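Local atomic coordinates of endopolygalacturonase (Chondrostereum purpureum, PDB entry 1KCD), a protein that probably hydrolyses the alpha-1,4-linked galacturonic acid backbone of pectin at internal bonds, as a glycoside hydrolase of family 28. Residues R226-R231 with Q260-D265. Numbering follows the deposited sequence.
With GTR (beta-D-galactopyranuronic acid), chain C; GTK (beta-D-galactofuranuronic acid), chain B.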
ATOM      1  N   ARG A 226      11.075   2.066  -0.995  1.00  7.19           N
ATOM      2  CA  ARG A 226      11.773   1.401   0.086  1.00  6.26           C
ATOM      3  C   ARG A 226      11.530  -0.105   0.101  1.00  5.23           C
ATOM      4  O   ARG A 226      10.442  -0.580  -0.201  1.00  6.41           O
ATOM      5  CB  ARG A 226      11.242   1.912   1.438  1.00 11.89           C
ATOM      6  CG  ARG A 226      11.740   3.247   1.959  1.00 15.66           C
ATOM      7  CD  ARG A 226      11.403   3.267   3.484  1.00 11.99           C
ATOM      8  NE  ARG A 226       9.934   3.515   3.537  1.00 10.81           N
ATOM      9  CZ  ARG A 226       9.305   3.792   4.665  1.00  9.07           C
ATOM     10  NH1 ARG A 226       9.953   3.804   5.849  1.00  8.74           N
ATOM     11  NH2 ARG A 226       7.987   4.024   4.691  1.00  8.34           N
ATOM     12  N   ILE A 227      12.595  -0.810   0.538  1.00  5.47           N
ATOM     13  CA  ILE A 227      12.419  -2.175   0.998  1.00  5.64           C
ATOM     14  C   ILE A 227      12.916  -2.187   2.421  1.00  5.44           C
ATOM     15  O   ILE A 227      14.105  -1.933   2.642  1.00  7.99           O
ATOM     16  CB  ILE A 227      13.167  -3.216   0.147  1.00  5.61           C
ATOM     17  CG1 ILE A 227      12.805  -2.991  -1.337  1.00  6.60           C
ATOM     18  CG2 ILE A 227      12.877  -4.644   0.643  1.00  6.87           C
ATOM     19  CD1 ILE A 227      13.560  -3.997  -2.241  1.00  8.08           C
ATOM     20  N   LYS A 228      12.017  -2.391   3.363  1.00  5.44           N
ATOM     21  CA  LYS A 228      12.339  -2.302   4.786  1.00  5.92           C
ATOM     22  C   LYS A 228      12.081  -3.623   5.451  1.00  5.48           C
ATOM     23  O   LYS A 228      11.010  -4.196   5.296  1.00  6.84           O
ATOM     24  CB  LYS A 228      11.466  -1.213   5.466  1.00  6.36           C
ATOM     25  CG  LYS A 228      10.051  -0.955   4.925  1.00  7.39           C
ATOM     26  CD  LYS A 228       9.284   0.053   5.803  1.00  8.31           C
ATOM     27  CE  LYS A 228       7.952   0.454   5.110  1.00  7.75           C
ATOM     28  NZ  LYS A 228       7.068   1.143   6.023  1.00  7.39           N
ATOM     29  N   ALA A 229      13.066  -4.098   6.197  1.00  5.75           N
ATOM     30  CA  ALA A 229      12.891  -5.292   6.986  1.00  6.04           C
ATOM     31  C   ALA A 229      13.225  -4.981   8.424  1.00  5.28           C
ATOM     32  O   ALA A 229      14.208  -4.297   8.727  1.00  6.52           O
ATOM     33  CB  ALA A 229      13.780  -6.452   6.515  1.00  6.78           C
ATOM     34  N   GLN A 230      12.350  -5.492   9.319  1.00  5.90           N
ATOM     35  CA  GLN A 230      12.633  -5.325  10.737  1.00  6.79           C
ATOM     36  C   GLN A 230      13.986  -5.936  11.084  1.00  6.73           C
ATOM     37  O   GLN A 230      14.287  -7.073  10.693  1.00  6.79           O
ATOM     38  CB  GLN A 230      11.520  -6.044  11.543  1.00  7.43           C
ATOM     39  CG  GLN A 230      10.176  -5.333  11.333  1.00  8.20           C
ATOM     40  CD  GLN A 230       8.954  -6.042  11.852  1.00 10.63           C
ATOM     41  OE1 GLN A 230       9.051  -6.852  12.784  1.00 12.98           O
ATOM     42  NE2 GLN A 230       7.782  -5.707  11.316  1.00 12.24           N
ATOM     43  N   ARG A 231      14.798  -5.172  11.830  1.00  6.70           N
ATOM     44  CA  ARG A 231      16.129  -5.685  12.216  1.00  6.44           C
ATOM     45  C   ARG A 231      16.018  -7.029  12.852  1.00  7.38           C
ATOM     46  O   ARG A 231      16.916  -7.852  12.673  1.00  9.28           O
ATOM     47  CB  ARG A 231      16.711  -4.689  13.217  1.00  9.24           C
ATOM     48  CG  ARG A 231      18.090  -5.108  13.710  1.00 10.67           C
ATOM     49  CD  ARG A 231      18.594  -4.123  14.743  1.00 13.50           C
ATOM     50  NE  ARG A 231      19.056  -2.865  14.167  1.00 11.92           N
ATOM     51  CZ  ARG A 231      18.475  -1.684  14.357  1.00 11.87           C
ATOM     52  NH1 ARG A 231      17.358  -1.544  15.070  1.00 13.61           N
ATOM     53  NH2 ARG A 231      18.997  -0.562  13.809  1.00 12.38           N
ATOM     54  N   GLN A 260      17.728  -3.233   6.209  1.00  6.10           N
ATOM     55  CA  GLN A 260      17.389  -4.294   7.149  1.00  5.83           C
ATOM     56  C   GLN A 260      17.549  -3.818   8.580  1.00  6.60           C
ATOM     57  O   GLN A 260      17.680  -4.634   9.517  1.00  7.31           O
ATOM     58  CB  GLN A 260      18.228  -5.520   6.840  1.00  6.31           C
ATOM     59  CG  GLN A 260      17.722  -6.186   5.554  1.00  6.87           C
ATOM     60  CD  GLN A 260      18.693  -7.177   4.945  1.00  6.50           C
ATOM     61  OE1 GLN A 260      19.915  -7.049   5.090  1.00  6.96           O
ATOM     62  NE2 GLN A 260      18.187  -8.164   4.198  1.00  6.75           N
ATOM     63  N   SER A 261      17.445  -2.507   8.793  1.00  7.78           N
ATOM     64  CA  SER A 261      17.542  -1.912  10.140  1.00  8.16           C
ATOM     65  C   SER A 261      16.223  -1.435  10.720  1.00  7.50           C
ATOM     66  O   SER A 261      16.233  -0.802  11.773  1.00  9.17           O
ATOM     67  CB  SER A 261      18.479  -0.679  10.053  1.00 10.92           C
ATOM     68  OG  SER A 261      19.773  -1.114   9.658  1.00 12.70           O
ATOM     69  N   TYR A 262      15.117  -1.682  10.040  1.00  8.56           N
ATOM     70  CA  TYR A 262      13.866  -1.072  10.453  1.00  9.80           C
ATOM     71  C   TYR A 262      13.578  -1.399  11.891  1.00  9.88           C
ATOM     72  O   TYR A 262      13.730  -2.559  12.343  1.00  8.59           O
ATOM     73  CB  TYR A 262      12.754  -1.592   9.517  1.00  9.83           C
ATOM     74  CG  TYR A 262      11.496  -0.735   9.651  1.00  9.21           C
ATOM     75  CD1 TYR A 262      11.356   0.458   8.899  1.00  9.38           C
ATOM     76  CD2 TYR A 262      10.472  -1.123  10.481  1.00 10.65           C
ATOM     77  CE1 TYR A 262      10.213   1.244   8.997  1.00  9.54           C
ATOM     78  CE2 TYR A 262       9.304  -0.338  10.609  1.00 10.60           C
ATOM     79  CZ  TYR A 262       9.207   0.838   9.870  1.00 11.83           C
ATOM     80  OH  TYR A 262       8.043   1.591  10.008  1.00 11.79           O
ATOM     81  N   PRO A 263      13.082  -0.477  12.705  1.00  9.86           N
ATOM     82  CA  PRO A 263      12.554   0.837  12.310  1.00 11.56           C
ATOM     83  C   PRO A 263      13.572   1.929  12.098  1.00 14.41           C
ATOM     84  O   PRO A 263      13.229   3.053  11.694  1.00 20.12           O
ATOM     85  CB  PRO A 263      11.667   1.155  13.538  1.00 14.50           C
ATOM     86  CG  PRO A 263      12.383   0.526  14.678  1.00 14.06           C
ATOM     87  CD  PRO A 263      12.866  -0.811  14.147  1.00 11.12           C
ATOM     88  N   ASP A 264      14.857   1.713  12.283  1.00 12.82           N
ATOM     89  CA  ASP A 264      15.859   2.722  11.934  1.00 14.95           C
ATOM     90  C   ASP A 264      16.138   2.651  10.454  1.00 18.30           C
ATOM     91  O   ASP A 264      15.915   1.604   9.826  1.00 21.26           O
ATOM     92  CB  ASP A 264      17.151   2.420  12.673  1.00 14.39           C
ATOM     93  CG  ASP A 264      16.928   2.429  14.163  1.00 14.99           C
ATOM     94  OD1 ASP A 264      16.425   3.476  14.610  1.00 16.05           O
ATOM     95  OD2 ASP A 264      17.175   1.451  14.863  1.00 17.87           O
ATOM     96  N   ASP A 265      16.616   3.744   9.888  1.00 21.52           N
ATOM     97  CA  ASP A 265      16.918   3.689   8.453  1.00 23.07           C
ATOM     98  C   ASP A 265      18.214   2.915   8.237  1.00 21.77           C
ATOM     99  O   ASP A 265      18.319   2.083   7.323  1.00 19.32           O
ATOM    100  CB  ASP A 265      16.937   5.144   7.982  1.00 33.68           C
ATOM    101  CG  ASP A 265      15.613   5.868   7.893  1.00 35.45           C
ATOM    102  OD1 ASP A 265      14.530   5.301   7.626  1.00 42.39           O
ATOM    103  OD2 ASP A 265      15.586   7.120   8.049  1.00 45.94           O
TER
HETATM  104  C1  GTR C1002       6.416   6.876  10.619  1.00  8.65           C
HETATM  105  C2  GTR C1002       5.203   6.194  11.302  1.00  8.73           C
HETATM  106  C3  GTR C1002       5.537   4.818  11.512  1.00  7.45           C
HETATM  107  C4  GTR C1002       5.812   4.028  10.155  1.00  7.73           C
HETATM  108  C5  GTR C1002       6.906   4.869   9.461  1.00  7.43           C
HETATM  109  C6  GTR C1002       7.173   4.316   8.070  1.00  7.92           C
HETATM  110  O1  GTR C1002       6.082   8.213  10.312  1.00  9.04           O
HETATM  111  O2  GTR C1002       4.999   6.858  12.589  1.00  9.43           O
HETATM  112  O3  GTR C1002       4.401   4.105  12.136  1.00  9.34           O
HETATM  113  O4  GTR C1002       4.598   3.980   9.343  1.00  8.67           O
HETATM  114  O5  GTR C1002       6.503   6.244   9.332  1.00  7.53           O
HETATM  115  O6A GTR C1002       6.851   4.934   7.032  1.00  9.04           O
HETATM  116  O6B GTR C1002       7.731   3.208   8.013  1.00  8.89           O
HETATM  117  C1  GTK B1001       1.246   0.336   8.564  0.59 10.19           C
HETATM  118  O1  GTK B1001       0.588  -0.806   9.097  0.59 12.37           O
HETATM  119  C2  GTK B1001       1.272   1.512   9.500  0.59  8.64           C
HETATM  120  O2  GTK B1001       1.558   2.701   8.726  0.59  5.28           O
HETATM  121  C3  GTK B1001       2.550   1.235  10.324  0.59  8.43           C
HETATM  122  O3  GTK B1001       2.145   0.639  11.548  0.59  7.96           O
HETATM  123  C4  GTK B1001       3.314   0.179   9.515  0.59  8.53           C
HETATM  124  O4  GTK B1001       2.577  -0.082   8.328  0.59 10.68           O
HETATM  125  C5  GTK B1001       4.789   0.477   9.263  0.59  8.00           C
HETATM  126  O5  GTK B1001       4.819   1.429   8.211  0.59  7.19           O
HETATM  127  C6  GTK B1001       5.707  -0.647   8.887  0.59  9.19           C
HETATM  128  O6B GTK B1001       5.856  -1.580   9.827  0.59 10.97           O
HETATM  129  O6A GTK B1001       6.263  -0.751   7.809  0.59 17.81           O
HETATM  130  O   HOH W   1      12.615   3.120   6.711  1.00 12.75           O
HETATM  131  O   HOH W   2      16.401  -7.482   8.842  1.00 15.40           O
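Tyr262 turns its ring anti to the backbone N (chi1 -165°), and the ring comes to lie beside Lys228, whose CG is squeezed between backbone N and carbonyl carbon (chi1 31°) before the chain runs out extended. The pair shows how a right-handed parallel beta-helix, the fold of family 28, builds a sugar cleft: strand 226-230 supplies Arg226 and Lys228, and the chain turns a corner at Gln260 and Ser261, after the neighbouring strand 254-259, and brings in Tyr262. The two side chains run the same way, Lys228 CD lying 3.5 Å from Tyr262 CE1, and their polar ends converge on one carboxylate oxygen, O6B of the galactopyranuronic acid. Tyr262 OH donates to it at 2.6 Å and Lys228 NZ at 2.9 Å; a longer bond from Arg226 NH1 makes three donors. Arg226 NH2 takes the other oxygen, O6A, almost straight (168°), while Lys228 CE sits over the centre of the guanidinium face. Lys228 NZ also reaches O6A of the galactofuranuronic acid, and Asp174 forms salt bridges with both Arg226 and Lys228.

Farther along, a parallel bridge pairs Gln230 with Tyr262: Ala229 O accepts a weak bond from Tyr262 N, and Arg231 N gives a much straighter one to Tyr262 O. Beyond it Arg231 clasps the loop through an end-on salt bridge, NH1 at 3.0 Å and NH2 at 2.9 Å both meeting Asp264 OD2 on its anti side; NH2 also bonds Gly267 O, and NE bonds Asn268 O. A leucine in place of Arg231 would probably leave the Asp264 carboxylate without its charged mate, the Gly267 and Asn268 carbonyls without these donors, and the loop carrying Tyr262 less firmly held. Asp264 OD2 lies in the guanidinium plane, whereas Ser261 O lies over one face, too poorly angled to bond.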